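Local coordinates for protein catechol 1,2-dioxygenase (Burkholderia vietnamiensis, PDB 5TD3) that probably catalyses the intradiol ring cleavage of catechol by molecular oxygen, giving cis,cis-muconate, at a metal centre, at residues G143-H148 against Q293-D298; V164-A169 against V236-T241; R232-H237 against F252-D257. All coordinates share one frame; numbering follows the deposited sequence. Where two conformers were deposited one is given.

In the fold
The three contacts belong to the beta sandwich at the core of an intradiol dioxygenase. Contact 1 pairs two parallel strands of one sheet, while contacts 2 and 3 lie side by side in the facing sheet and share Val236 and His237 of strand 235-241. Phe252 of contact 3 sits between the layers, where its CE1 is 3.6 Å from Ile295 CD1 and its CD2 3.5 Å from Phe297 CD2, and it also reaches Phe238 of contact 2. The contact centres are about 12 to 13 Å apart. Contacts 2 and 3 both touch the zinc ion, which His235, His237 and Tyr175 bind; contact 1 stands back from it, with the Ile147 side chain about 12 Å away.

Contact 1: residues G143-H148 against Q293-D298; sequences GPLVIH and QDITFD
His148 reaches across to the neighbouring strand, where NE2 donates to Asp294 OD2 over 2.7 Å. OD2 lies in the imidazole plane and is met on its syn side, somewhat out of the carboxylate plane; the bond is nearly straight (167°), with the planes 32° apart. The His148 ring gets there with CG between its own backbone N and carbonyl carbon (chi1 59°); CE1 then comes 3.1 Å from Thr296 OG1, and Thr296 CA lies over one ring face. Val146 shares this side of the sheet, its CB 3.5 Å from Asp294 OD1. On the other side, Leu145 CD1 packs 3.8 Å from Ile295 CD1, and Ile147 and Ile295 face Phe252 of the second sheet of the intradiol dioxygenase beta sandwich. Strands 144-152 and 292-300 run parallel in one sheet, and five hydrogen bonds tie them, from Gln293 N to Pro144 O through to Phe297 N with His148 O (2.8 Å). Leu145 and Ile147 also bond to strand 200-206, and Gln293 OE1 to Thr278 OG1. Lys279 forms a salt bridge to the same Asp294 OD2. The in-plane bond holds the His148 ring's rotation, and two donors on one carboxylate oxygen are consistent with a charged Asp294.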
loop_
_atom_site.group_PDB
_atom_site.type_symbol
_atom_site.label_atom_id
_atom_site.label_comp_id
_atom_site.label_asym_id
_atom_site.label_seq_id
_atom_site.Cartn_x
_atom_site.Cartn_y
_atom_site.Cartn_z
ATOM N N GLY A 143 37.614 -2.157 7.733
ATOM C CA GLY A 143 38.825 -1.398 7.968
ATOM C C GLY A 143 38.537 0.079 8.127
ATOM O O GLY A 143 37.442 0.576 7.827
ATOM N N PRO A 144 39.525 0.810 8.635
ATOM C CA PRO A 144 39.322 2.240 8.877
ATOM C C PRO A 144 39.192 3.012 7.576
ATOM O O PRO A 144 39.822 2.700 6.561
ATOM C CB PRO A 144 40.578 2.659 9.650
ATOM C CG PRO A 144 41.604 1.654 9.267
ATOM C CD PRO A 144 40.863 0.361 9.048
ATOM N N LEU A 145 38.359 4.042 7.627
ATOM C CA LEU A 145 38.047 4.870 6.472
ATOM C C LEU A 145 38.023 6.312 6.940
ATOM O O LEU A 145 37.397 6.622 7.956
ATOM C CB LEU A 145 36.690 4.479 5.863
ATOM C CG LEU A 145 36.059 5.420 4.838
ATOM C CD1 LEU A 145 36.961 5.575 3.635
ATOM C CD2 LEU A 145 34.688 4.900 4.410
ATOM N N VAL A 146 38.705 7.188 6.210
ATOM C CA VAL A 146 38.706 8.615 6.501
ATOM C C VAL A 146 38.083 9.319 5.306
ATOM O O VAL A 146 38.524 9.116 4.171
ATOM C CB VAL A 146 40.126 9.147 6.773
ATOM C CG1 VAL A 146 40.092 10.650 7.031
ATOM C CG2 VAL A 146 40.761 8.406 7.935
ATOM N N ILE A 147 37.046 10.115 5.555
ATOM C CA ILE A 147 36.357 10.874 4.517
ATOM C C ILE A 147 36.551 12.340 4.849
ATOM O O ILE A 147 36.197 12.778 5.948
ATOM C CB ILE A 147 34.860 10.538 4.437
ATOM C CG1 ILE A 147 34.614 9.024 4.378
ATOM C CG2 ILE A 147 34.233 11.196 3.214
ATOM C CD1 ILE A 147 33.140 8.642 4.549
ATOM N N HIS A 148 37.097 13.102 3.905
ATOM C CA HIS A 148 37.393 14.497 4.184
ATOM C C HIS A 148 37.239 15.317 2.916
ATOM O O HIS A 148 37.307 14.800 1.797
ATOM C CB HIS A 148 38.805 14.663 4.756
ATOM C CG HIS A 148 39.879 14.154 3.852
ATOM N ND1 HIS A 148 40.581 14.972 2.991
ATOM C CD2 HIS A 148 40.345 12.900 3.647
ATOM C CE1 HIS A 148 41.456 14.245 2.316
ATOM N NE2 HIS A 148 41.328 12.982 2.692
ATOM N N GLN A 293 41.846 3.483 4.396
ATOM C CA GLN A 293 41.332 3.952 3.119
ATOM C C GLN A 293 40.950 5.414 3.252
ATOM O O GLN A 293 40.306 5.807 4.225
ATOM C CB GLN A 293 40.105 3.150 2.684
ATOM C CG GLN A 293 40.335 1.666 2.558
ATOM C CD GLN A 293 40.667 1.263 1.146
ATOM O OE1 GLN A 293 41.713 1.632 0.618
ATOM N NE2 GLN A 293 39.774 0.504 0.520
ATOM N N ASP A 294 41.315 6.214 2.260
ATOM C CA ASP A 294 41.110 7.650 2.331
ATOM C C ASP A 294 40.315 8.111 1.123
ATOM O O ASP A 294 40.594 7.709 -0.014
ATOM C CB ASP A 294 42.440 8.393 2.404
ATOM C CG ASP A 294 42.269 9.856 2.760
ATOM O OD1 ASP A 294 41.972 10.152 3.936
ATOM O OD2 ASP A 294 42.482 10.712 1.878
ATOM N N ILE A 295 39.322 8.955 1.380
ATOM C CA ILE A 295 38.447 9.477 0.342
ATOM C C ILE A 295 38.345 10.982 0.504
ATOM O O ILE A 295 37.890 11.468 1.546
ATOM C CB ILE A 295 37.049 8.848 0.399
ATOM C CG1 ILE A 295 37.139 7.343 0.129
ATOM C CG2 ILE A 295 36.140 9.549 -0.597
ATOM C CD1 ILE A 295 35.805 6.637 0.162
ATOM N N THR A 296 38.757 11.716 -0.520
ATOM C CA THR A 296 38.513 13.147 -0.585
ATOM C C THR A 296 37.200 13.372 -1.323
ATOM O O THR A 296 37.018 12.875 -2.438
ATOM C CB THR A 296 39.659 13.867 -1.300
ATOM O OG1 THR A 296 40.912 13.539 -0.676
ATOM C CG2 THR A 296 39.449 15.373 -1.240
ATOM N N PHE A 297 36.291 14.118 -0.705
ATOM C CA PHE A 297 34.980 14.363 -1.300
ATOM C C PHE A 297 34.534 15.764 -0.929
ATOM O O PHE A 297 34.374 16.071 0.253
ATOM C CB PHE A 297 33.954 13.330 -0.838
ATOM C CG PHE A 297 32.610 13.458 -1.514
ATOM C CD1 PHE A 297 32.471 13.215 -2.873
ATOM C CD2 PHE A 297 31.479 13.789 -0.778
ATOM C CE1 PHE A 297 31.234 13.328 -3.490
ATOM C CE2 PHE A 297 30.239 13.892 -1.387
ATOM C CZ PHE A 297 30.117 13.664 -2.741
ATOM N N ASP A 298 34.356 16.606 -1.939
ATOM C CA ASP A 298 33.991 18.000 -1.756
ATOM C C ASP A 298 32.499 18.195 -1.999
ATOM O O ASP A 298 31.887 17.491 -2.808
ATOM C CB ASP A 298 34.799 18.889 -2.709
ATOM C CG ASP A 298 36.290 18.844 -2.424
ATOM O OD1 ASP A 298 36.672 18.704 -1.235
ATOM O OD2 ASP A 298 37.078 18.946 -3.394
#

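Contact 2: residues V164-A169 against V236-T241. With ZN (zinc ion), chain C.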
loop_
_atom_site.group_PDB
_atom_site.type_symbol
_atom_site.label_atom_id
_atom_site.label_comp_id
_atom_site.label_asym_id
_atom_site.label_seq_id
_atom_site.Cartn_x
_atom_site.Cartn_y
_atom_site.Cartn_z
ATOM N N VAL A 164 27.552 19.028 8.158
ATOM C CA VAL A 164 27.711 17.881 7.274
ATOM C C VAL A 164 27.362 16.647 8.086
ATOM O O VAL A 164 28.061 16.312 9.048
ATOM C CB VAL A 164 29.135 17.800 6.703
ATOM C CG1 VAL A 164 29.275 16.556 5.848
ATOM C CG2 VAL A 164 29.455 19.044 5.871
ATOM N N GLU A 165 26.276 15.971 7.713
ATOM C CA GLU A 165 25.808 14.789 8.417
ATOM C C GLU A 165 26.087 13.544 7.588
ATOM O O GLU A 165 25.935 13.560 6.366
ATOM C CB GLU A 165 24.312 14.873 8.703
ATOM C CG GLU A 165 23.863 16.047 9.523
ATOM C CD GLU A 165 22.365 16.023 9.709
ATOM O OE1 GLU A 165 21.889 15.087 10.356
ATOM O OE2 GLU A 165 21.665 16.933 9.218
ATOM N N CYS A 166 26.484 12.477 8.260
ATOM C CA CYS A 166 26.935 11.251 7.621
ATOM C C CYS A 166 26.224 10.069 8.261
ATOM O O CYS A 166 26.113 10.010 9.488
ATOM C CB CYS A 166 28.451 11.093 7.811
ATOM S SG CYS A 166 29.206 9.681 7.000
ATOM N N TRP A 167 25.761 9.117 7.450
ATOM C CA TRP A 167 25.370 7.830 8.020
ATOM C C TRP A 167 25.626 6.738 6.995
ATOM O O TRP A 167 25.528 6.968 5.789
ATOM C CB TRP A 167 23.897 7.805 8.495
ATOM C CG TRP A 167 22.797 7.979 7.434
ATOM C CD1 TRP A 167 21.949 7.014 6.961
ATOM C CD2 TRP A 167 22.387 9.206 6.802
ATOM N NE1 TRP A 167 21.063 7.556 6.056
ATOM C CE2 TRP A 167 21.312 8.900 5.944
ATOM C CE3 TRP A 167 22.844 10.534 6.869
ATOM C CZ2 TRP A 167 20.684 9.862 5.154
ATOM C CZ3 TRP A 167 22.217 11.494 6.091
ATOM C CH2 TRP A 167 21.149 11.157 5.242
ATOM N N HIS A 168 25.993 5.556 7.485
ATOM C CA HIS A 168 26.290 4.441 6.593
ATOM C C HIS A 168 26.250 3.142 7.387
ATOM O O HIS A 168 26.119 3.136 8.618
ATOM C CB HIS A 168 27.646 4.627 5.891
ATOM C CG HIS A 168 28.816 4.553 6.818
ATOM N ND1 HIS A 168 29.356 3.358 7.246
ATOM C CD2 HIS A 168 29.537 5.530 7.415
ATOM C CE1 HIS A 168 30.371 3.605 8.058
ATOM N NE2 HIS A 168 30.503 4.915 8.177
ATOM N N ALA A 169 26.368 2.038 6.659
ATOM C CA ALA A 169 26.208 0.693 7.206
ATOM C C ALA A 169 27.529 0.132 7.743
ATOM O O ALA A 169 28.618 0.644 7.459
ATOM C CB ALA A 169 25.642 -0.239 6.133
ATOM N N VAL A 236 27.844 5.859 1.223
ATOM C CA VAL A 236 27.792 6.690 2.416
ATOM C C VAL A 236 26.803 7.803 2.131
ATOM O O VAL A 236 26.862 8.412 1.058
ATOM C CB VAL A 236 29.166 7.286 2.771
ATOM C CG1 VAL A 236 29.047 8.183 3.987
ATOM C CG2 VAL A 236 30.194 6.180 3.032
ATOM N N HIS A 237 25.886 8.053 3.073
ATOM C CA HIS A 237 24.889 9.113 2.938
ATOM C C HIS A 237 25.383 10.416 3.548
ATOM O O HIS A 237 26.094 10.415 4.561
ATOM C CB HIS A 237 23.574 8.773 3.647
ATOM C CG HIS A 237 22.884 7.547 3.137
ATOM N ND1 HIS A 237 21.910 7.597 2.164
ATOM C CD2 HIS A 237 22.979 6.247 3.510
ATOM C CE1 HIS A 237 21.466 6.373 1.924
ATOM N NE2 HIS A 237 22.093 5.536 2.735
ATOM N N PHE A 238 24.905 11.532 2.979
ATOM C CA PHE A 238 25.135 12.862 3.528
ATOM C C PHE A 238 23.903 13.759 3.427
ATOM O O PHE A 238 23.190 13.768 2.420
ATOM C CB PHE A 238 26.296 13.583 2.820
ATOM C CG PHE A 238 27.612 12.893 2.955
ATOM C CD1 PHE A 238 28.400 13.084 4.073
ATOM C CD2 PHE A 238 28.073 12.057 1.951
ATOM C CE1 PHE A 238 29.622 12.453 4.192
ATOM C CE2 PHE A 238 29.306 11.428 2.066
ATOM C CZ PHE A 238 30.077 11.630 3.189
ATOM N N PHE A 239 23.681 14.533 4.485
ATOM C CA PHE A 239 22.942 15.784 4.451
ATOM C C PHE A 239 23.958 16.895 4.637
ATOM O O PHE A 239 24.872 16.758 5.455
ATOM C CB PHE A 239 21.935 15.913 5.606
ATOM C CG PHE A 239 20.633 15.187 5.422
ATOM C CD1 PHE A 239 20.047 15.049 4.185
ATOM C CD2 PHE A 239 19.972 14.689 6.542
ATOM C CE1 PHE A 239 18.823 14.383 4.058
ATOM C CE2 PHE A 239 18.765 14.024 6.422
ATOM C CZ PHE A 239 18.197 13.873 5.170
ATOM N N VAL A 240 23.785 18.016 3.935
ATOM C CA VAL A 240 24.525 19.227 4.267
ATOM C C VAL A 240 23.542 20.385 4.392
ATOM O O VAL A 240 22.822 20.699 3.438
ATOM C CB VAL A 240 25.614 19.562 3.236
ATOM C CG1 VAL A 240 26.425 20.754 3.738
ATOM C CG2 VAL A 240 26.515 18.358 3.001
ATOM N N THR A 241 23.545 21.041 5.551
ATOM C CA THR A 241 22.652 22.151 5.850
ATOM C C THR A 241 23.486 23.388 6.164
ATOM O O THR A 241 24.485 23.297 6.883
ATOM C CB THR A 241 21.734 21.808 7.041
ATOM O OG1 THR A 241 20.996 20.606 6.765
ATOM C CG2 THR A 241 20.758 22.939 7.317
HETATM ZN ZN ZN C . 22.208 3.592 2.619
HETATM O O HOH W 1 22.900 18.673 7.552
#
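Trp167 lies flat against His237, its five-membered ring in an offset stack with the imidazole (centroids 4.2 Å apart, planes at 6°). His237 CB sits over the centre of the six-membered ring, 3.3 Å from its centroid. The far edge of that indole ring, led by CH2, points into the face of Phe239, 3.9 Å from its CE2, an edge-to-face contact. Four backbone bonds pair the N-H and C=O groups of Glu165 with Phe239 and of Trp167 with His237. Glu165 N to Phe239 O is short and straight (2.8 Å, 176°), whereas Trp167 N meets His237 O from above the carbonyl plane. Toward the Thr241 end, Glu165 OE2 accepts from a water, and OE1 bonds to Tyr121 OH. His168 ND1 is taken up by Ala169 O at 2.8 Å, and NE2 by Thr205 OG1. His237 NE2 spends its lone pair on the zinc ion, which His235 and Tyr175 also bind. On the opposite side of the sheet from Trp167, Cys166 SG, anti to its backbone N (chi1 -176°), rests 3.4 Å from Val236 CG1 and obliquely beside the Phe238 ring, while Val164 CG2 meets Val240 CG1. An antiparallel ladder with Trp167 stacked on a metal-binding histidine and Phe239 behind it here forms part of the intradiol dioxygenase beta sandwich and its metal site.

Contact 3: residues R232-H237 against F252-D257. With ZN (zinc ion), chain C.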
loop_
_atom_site.group_PDB
_atom_site.type_symbol
_atom_site.label_atom_id
_atom_site.label_comp_id
_atom_site.label_asym_id
_atom_site.label_seq_id
_atom_site.Cartn_x
_atom_site.Cartn_y
_atom_site.Cartn_z
ATOM N N ARG A 232 22.194 -3.014 -2.792
ATOM C CA ARG A 232 22.847 -1.746 -3.071
ATOM C C ARG A 232 24.360 -1.909 -2.990
ATOM O O ARG A 232 24.852 -2.688 -2.168
ATOM C CB ARG A 232 22.432 -0.667 -2.063
ATOM C CG ARG A 232 20.938 -0.505 -1.910
ATOM C CD ARG A 232 20.576 0.877 -1.433
ATOM N NE ARG A 232 20.911 1.881 -2.420
ATOM C CZ ARG A 232 21.104 3.158 -2.140
ATOM N NH1 ARG A 232 20.992 3.594 -0.890
ATOM N NH2 ARG A 232 21.402 3.997 -3.112
ATOM N N PRO A 233 25.119 -1.174 -3.801
ATOM C CA PRO A 233 26.569 -1.118 -3.601
ATOM C C PRO A 233 26.883 -0.392 -2.298
ATOM O O PRO A 233 26.041 0.319 -1.740
ATOM C CB PRO A 233 27.062 -0.320 -4.815
ATOM C CG PRO A 233 25.879 0.591 -5.136
ATOM C CD PRO A 233 24.676 -0.277 -4.890
ATOM N N ALA A 234 28.107 -0.582 -1.806
ATOM C CA ALA A 234 28.526 0.157 -0.619
ATOM C C ALA A 234 28.487 1.656 -0.895
ATOM O O ALA A 234 28.882 2.117 -1.972
ATOM C CB ALA A 234 29.930 -0.264 -0.177
ATOM N N HIS A 235 28.022 2.425 0.088
ATOM C CA HIS A 235 27.826 3.855 -0.107
ATOM C C HIS A 235 27.796 4.534 1.254
ATOM O O HIS A 235 27.714 3.888 2.299
ATOM C CB HIS A 235 26.523 4.128 -0.859
ATOM C CG HIS A 235 25.325 3.582 -0.147
ATOM N ND1 HIS A 235 24.975 2.251 -0.200
ATOM C CD2 HIS A 235 24.422 4.176 0.672
ATOM C CE1 HIS A 235 23.901 2.050 0.542
ATOM N NE2 HIS A 235 23.544 3.203 1.078
ATOM N N VAL A 236 27.844 5.859 1.223
ATOM C CA VAL A 236 27.792 6.690 2.416
ATOM C C VAL A 236 26.803 7.803 2.131
ATOM O O VAL A 236 26.862 8.412 1.058
ATOM C CB VAL A 236 29.166 7.286 2.771
ATOM C CG1 VAL A 236 29.047 8.183 3.987
ATOM C CG2 VAL A 236 30.194 6.180 3.032
ATOM N N HIS A 237 25.886 8.053 3.073
ATOM C CA HIS A 237 24.889 9.113 2.938
ATOM C C HIS A 237 25.383 10.416 3.548
ATOM O O HIS A 237 26.094 10.415 4.561
ATOM C CB HIS A 237 23.574 8.773 3.647
ATOM C CG HIS A 237 22.884 7.547 3.137
ATOM N ND1 HIS A 237 21.910 7.597 2.164
ATOM C CD2 HIS A 237 22.979 6.247 3.510
ATOM C CE1 HIS A 237 21.466 6.373 1.924
ATOM N NE2 HIS A 237 22.093 5.536 2.735
ATOM N N PHE A 252 27.864 9.162 -1.681
ATOM C CA PHE A 252 28.807 8.711 -2.699
ATOM C C PHE A 252 28.945 7.198 -2.595
ATOM O O PHE A 252 28.674 6.592 -1.552
ATOM C CB PHE A 252 30.170 9.439 -2.675
ATOM C CG PHE A 252 31.003 9.215 -1.448
ATOM C CD1 PHE A 252 31.591 7.981 -1.180
ATOM C CD2 PHE A 252 31.282 10.277 -0.603
ATOM C CE1 PHE A 252 32.380 7.800 -0.057
ATOM C CE2 PHE A 252 32.072 10.098 0.522
ATOM C CZ PHE A 252 32.623 8.862 0.792
ATOM N N ASN A 253 29.308 6.584 -3.711
ATOM C CA ASN A 253 29.494 5.147 -3.749
ATOM C C ASN A 253 30.969 4.811 -3.610
ATOM O O ASN A 253 31.841 5.568 -4.041
ATOM C CB ASN A 253 28.924 4.570 -5.042
ATOM C CG ASN A 253 27.412 4.567 -5.040
ATOM O OD1 ASN A 253 26.786 3.634 -4.541
ATOM N ND2 ASN A 253 26.819 5.630 -5.557
ATOM N N ILE A 254 31.241 3.660 -3.004
ATOM C CA ILE A 254 32.615 3.211 -2.829
ATOM C C ILE A 254 33.124 2.692 -4.164
ATOM O O ILE A 254 32.531 1.784 -4.756
ATOM C CB ILE A 254 32.710 2.137 -1.739
ATOM C CG1 ILE A 254 32.155 2.693 -0.427
ATOM C CG2 ILE A 254 34.163 1.668 -1.581
ATOM C CD1 ILE A 254 32.902 3.923 0.078
ATOM N N GLU A 255 34.218 3.284 -4.636
ATOM C CA GLU A 255 34.829 2.914 -5.899
ATOM C C GLU A 255 35.072 1.411 -5.974
ATOM O O GLU A 255 35.523 0.785 -5.011
ATOM C CB GLU A 255 36.152 3.666 -6.042
ATOM C CG GLU A 255 36.810 3.539 -7.379
ATOM C CD GLU A 255 38.087 4.354 -7.443
ATOM O OE1 GLU A 255 38.949 4.183 -6.546
ATOM O OE2 GLU A 255 38.210 5.189 -8.364
ATOM N N GLY A 256 34.776 0.834 -7.132
ATOM C CA GLY A 256 35.097 -0.549 -7.381
ATOM C C GLY A 256 34.082 -1.559 -6.898
ATOM O O GLY A 256 34.281 -2.757 -7.132
ATOM N N ASP A 257 33.005 -1.129 -6.244
ATOM C CA ASP A 257 31.972 -2.074 -5.839
ATOM C C ASP A 257 31.341 -2.676 -7.091
ATOM O O ASP A 257 30.981 -1.931 -8.012
ATOM C CB ASP A 257 30.896 -1.394 -4.988
ATOM C CG ASP A 257 29.997 -2.398 -4.285
ATOM O OD1 ASP A 257 29.303 -3.164 -4.991
ATOM O OD2 ASP A 257 29.982 -2.432 -3.031
HETATM ZN ZN ZN C . 22.208 3.592 2.619
HETATM O O HOH W 2 29.619 1.579 -4.496
#
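Pro233 to Val236 meet Phe252 to Asp257 at the open end of the beta hairpin made by strands 235-241 and 248-253, where the chain approaches the metal site. Arg232, just before, folds back so that NH1 lies 3.7 Å from the zinc ion and CZ of the guanidinium stands over one face of the His235 ring, off its centre; its NH2 is held by a salt bridge to Asp263. Pro233 leans on the other segment with its ring, CG lying 3.2 Å from Asn253 OD1 and CB against the Asp257 carboxylate. Ala234 is gripped at both polar atoms. Its N donates almost straight to Asp257 OD2 (2.9 Å), although the N-H arrives from above the carboxylate plane, and Asp257 OD1 is used by Leu259 N. Ala234 O accepts from Ile254 N, and also from a water that donates to Ile254 O as well, so this water bridges the two segments beside the type II turn from Ile254 to Asp257. Ala234 CB meanwhile packs on Ile254 CG1. His235 pairs with Asn253 without backbone bonds between them, its CB close to Phe252 O. With chi1 at 59°, the His235 ring is turned away from Asn253 and toward the metal. A second-shell bond fixes it, ND1 of His235 donating in the ring plane to Pro233 O at 2.7 Å, while its NE2 sits 2.1 Å from the zinc ion. Val236 forms the hydrogen-bonded pair with Phe252, exchanging two bonds, and its CB lies over a face of the phenyl ring, away from its centre. In this family the native metal is usually non-haem iron. His237 turns away to share the metal with His235 and Tyr175, its NE2 2.0 Å from the zinc ion.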